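Local coordinates for protein predicted DNA-binding transcriptional regulator (PDB 7DWN) that probably binds regulatory DNA and controls transcription as a LysR-type regulator that works as a tetramer, at residues I209-V213 / S261-P265. Numbering follows the deposited sequence.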
ATOM      1  N   ILE A 209     -33.351   3.554  22.152  1.00 64.11           N
ATOM      2  CA  ILE A 209     -34.276   3.372  23.262  1.00 63.90           C
ATOM      3  C   ILE A 209     -33.549   3.080  24.569  1.00 72.79           C
ATOM      4  O   ILE A 209     -34.197   2.760  25.571  1.00 70.78           O
ATOM      5  CB  ILE A 209     -35.307   2.275  22.954  1.00 60.44           C
ATOM      6  CG1 ILE A 209     -34.611   0.978  22.530  1.00 64.52           C
ATOM      7  CG2 ILE A 209     -36.277   2.742  21.880  1.00 59.56           C
ATOM      8  CD1 ILE A 209     -34.316   0.027  23.671  1.00 62.40           C
ATOM      9  N   ARG A 210     -32.211   3.147  24.574  1.00 82.87           N
ATOM     10  CA  ARG A 210     -31.457   2.934  25.811  1.00 84.25           C
ATOM     11  C   ARG A 210     -32.044   3.675  27.018  1.00 90.98           C
ATOM     12  O   ARG A 210     -32.114   3.113  28.118  1.00 83.51           O
ATOM     13  CB  ARG A 210     -29.998   3.341  25.610  1.00 83.38           C
ATOM     14  CG  ARG A 210     -29.085   2.784  26.681  1.00 89.47           C
ATOM     15  CD  ARG A 210     -27.625   2.950  26.320  1.00 92.74           C
ATOM     16  NE  ARG A 210     -26.777   2.151  27.197  1.00 94.12           N
ATOM     17  CZ  ARG A 210     -26.377   2.538  28.404  1.00 99.72           C
ATOM     18  NH1 ARG A 210     -26.743   3.719  28.881  1.00102.02           N
ATOM     19  NH2 ARG A 210     -25.606   1.744  29.136  1.00102.59           N
ATOM     20  N   GLU A 211     -32.471   4.933  26.845  1.00102.78           N
ATOM     21  CA  GLU A 211     -32.909   5.721  28.001  1.00108.42           C
ATOM     22  C   GLU A 211     -34.222   5.231  28.600  1.00105.91           C
ATOM     23  O   GLU A 211     -34.548   5.612  29.730  1.00116.55           O
ATOM     24  CB  GLU A 211     -33.057   7.200  27.634  1.00117.73           C
ATOM     25  CG  GLU A 211     -31.749   7.962  27.474  1.00126.89           C
ATOM     26  CD  GLU A 211     -30.884   7.933  28.720  1.00135.78           C
ATOM     27  OE1 GLU A 211     -29.683   7.610  28.599  1.00137.73           O
ATOM     28  OE2 GLU A 211     -31.401   8.225  29.820  1.00140.19           O
ATOM     29  N   GLN A 212     -34.979   4.410  27.882  1.00 96.18           N
ATOM     30  CA  GLN A 212     -36.276   3.941  28.350  1.00 85.93           C
ATOM     31  C   GLN A 212     -36.179   2.715  29.249  1.00 79.37           C
ATOM     32  O   GLN A 212     -37.214   2.220  29.707  1.00 77.23           O
ATOM     33  CB  GLN A 212     -37.182   3.624  27.156  1.00 86.61           C
ATOM     34  CG  GLN A 212     -37.331   4.765  26.162  1.00 93.97           C
ATOM     35  CD  GLN A 212     -38.306   4.435  25.046  1.00 99.90           C
ATOM     36  OE1 GLN A 212     -38.875   3.344  25.007  1.00102.88           O
ATOM     37  NE2 GLN A 212     -38.503   5.379  24.134  1.00101.81           N
ATOM     38  N   VAL A 213     -34.974   2.210  29.507  1.00 73.16           N
ATOM     39  CA  VAL A 213     -34.791   0.961  30.235  1.00 71.02           C
ATOM     40  C   VAL A 213     -33.562   1.070  31.128  1.00 73.41           C
ATOM     41  O   VAL A 213     -32.640   1.846  30.859  1.00 75.75           O
ATOM     42  CB  VAL A 213     -34.658  -0.239  29.271  1.00 72.96           C
ATOM     43  CG1 VAL A 213     -35.988  -0.526  28.587  1.00 76.12           C
ATOM     44  CG2 VAL A 213     -33.590   0.043  28.235  1.00 71.50           C
ATOM     45  N   SER A 261     -42.913  -0.341  21.952  1.00 52.22           N
ATOM     46  CA  SER A 261     -41.980   0.722  21.600  1.00 51.56           C
ATOM     47  C   SER A 261     -40.526   0.297  21.774  1.00 64.24           C
ATOM     48  O   SER A 261     -39.632   0.971  21.253  1.00 66.27           O
ATOM     49  CB  SER A 261     -42.266   1.969  22.436  1.00 49.90           C
ATOM     50  OG  SER A 261     -42.256   1.666  23.820  1.00 43.46           O
ATOM     51  N   LEU A 262     -40.271  -0.796  22.497  1.00 63.99           N
ATOM     52  CA  LEU A 262     -38.916  -1.322  22.614  1.00 61.44           C
ATOM     53  C   LEU A 262     -38.533  -2.211  21.439  1.00 63.41           C
ATOM     54  O   LEU A 262     -37.338  -2.415  21.200  1.00 65.33           O
ATOM     55  CB  LEU A 262     -38.756  -2.100  23.923  1.00 58.74           C
ATOM     56  CG  LEU A 262     -38.888  -1.294  25.217  1.00 54.99           C
ATOM     57  CD1 LEU A 262     -38.615  -2.171  26.429  1.00 60.45           C
ATOM     58  CD2 LEU A 262     -37.958  -0.092  25.202  1.00 49.66           C
ATOM     59  N   ARG A 263     -39.512  -2.742  20.708  1.00 57.63           N
ATOM     60  CA  ARG A 263     -39.228  -3.510  19.501  1.00 60.75           C
ATOM     61  C   ARG A 263     -38.748  -2.566  18.406  1.00 60.26           C
ATOM     62  O   ARG A 263     -39.467  -1.636  18.025  1.00 59.14           O
ATOM     63  CB  ARG A 263     -40.475  -4.271  19.056  1.00 54.83           C
ATOM     64  CG  ARG A 263     -41.029  -5.240  20.092  1.00 53.56           C
ATOM     65  CD  ARG A 263     -42.251  -5.972  19.556  1.00 60.84           C
ATOM     66  NE  ARG A 263     -42.678  -7.072  20.419  1.00 67.01           N
ATOM     67  CZ  ARG A 263     -43.615  -6.971  21.357  1.00 69.82           C
ATOM     68  NH1 ARG A 263     -44.230  -5.815  21.561  1.00 75.11           N
ATOM     69  NH2 ARG A 263     -43.942  -8.026  22.091  1.00 71.00           N
ATOM     70  N   LEU A 264     -37.538  -2.796  17.897  1.00 50.41           N
ATOM     71  CA  LEU A 264     -36.914  -1.809  17.021  1.00 39.47           C
ATOM     72  C   LEU A 264     -36.873  -2.301  15.585  1.00 40.25           C
ATOM     73  O   LEU A 264     -36.430  -3.428  15.344  1.00 37.74           O
ATOM     74  CB  LEU A 264     -35.496  -1.500  17.503  1.00 47.02           C
ATOM     75  CG  LEU A 264     -35.393  -1.024  18.950  1.00 48.50           C
ATOM     76  CD1 LEU A 264     -33.973  -1.191  19.459  1.00 52.01           C
ATOM     77  CD2 LEU A 264     -35.839   0.424  19.066  1.00 46.26           C
ATOM     78  N   PRO A 265     -37.295  -1.509  14.603  1.00 46.55           N
ATOM     79  CA  PRO A 265     -37.239  -1.982  13.215  1.00 37.55           C
ATOM     80  C   PRO A 265     -35.809  -2.045  12.695  1.00 35.13           C
ATOM     81  O   PRO A 265     -34.975  -1.192  13.005  1.00 35.43           O
ATOM     82  CB  PRO A 265     -38.067  -0.941  12.453  1.00 35.56           C
ATOM     83  CG  PRO A 265     -37.947   0.294  13.270  1.00 40.30           C
ATOM     84  CD  PRO A 265     -37.892  -0.166  14.704  1.00 48.36           C
TER
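Start with Leu262 and Ile209, which sit opposite each other and whose CA atoms, 6.6 Å apart, are the nearest CA pair of the two segments. Ile209 points its CA-to-CB bond toward 261-265 and touches two leucines: CD1 lies 4.0 Å from CD2 of Leu262, while CG1 and CG2 are each 3.7 Å from CD2 of Leu264, and CG2 also rests 3.8 Å from the carbonyl O of Ser261. Leu262 leaves its backbone sideways, but its isobutyl group swings across the gap and fits among three residues of the other segment. Besides Ile209 it meets Val213, whose CG1 is 3.8 Å from Leu262 CD1, and the amide oxygen OE1 of Gln212, 3.6 Å from Leu262 CD2. The fold is the LysR substrate-binding domain, related to periplasmic binding proteins; here the turn from helix 201-209 into strand 215-221 is packed against the loop entering strand 264-272 and that strand's first residue. A hydrogen bond from Gln212 N to Ile209 O (2.9 Å) closes the turn, and Gln212 and Val213, like Ile209, point their CA-to-CB bonds toward 261-265. No hydrogen bond crosses between the segments; apolar contacts of Ile209 with both leucines and of Val213 with Leu262 join them. Trp239 of strand 238-241 touches Ile209 and Leu264 and donates its indole NE1 to Leu262 O, and Phe185 packs on Val213 and Leu262.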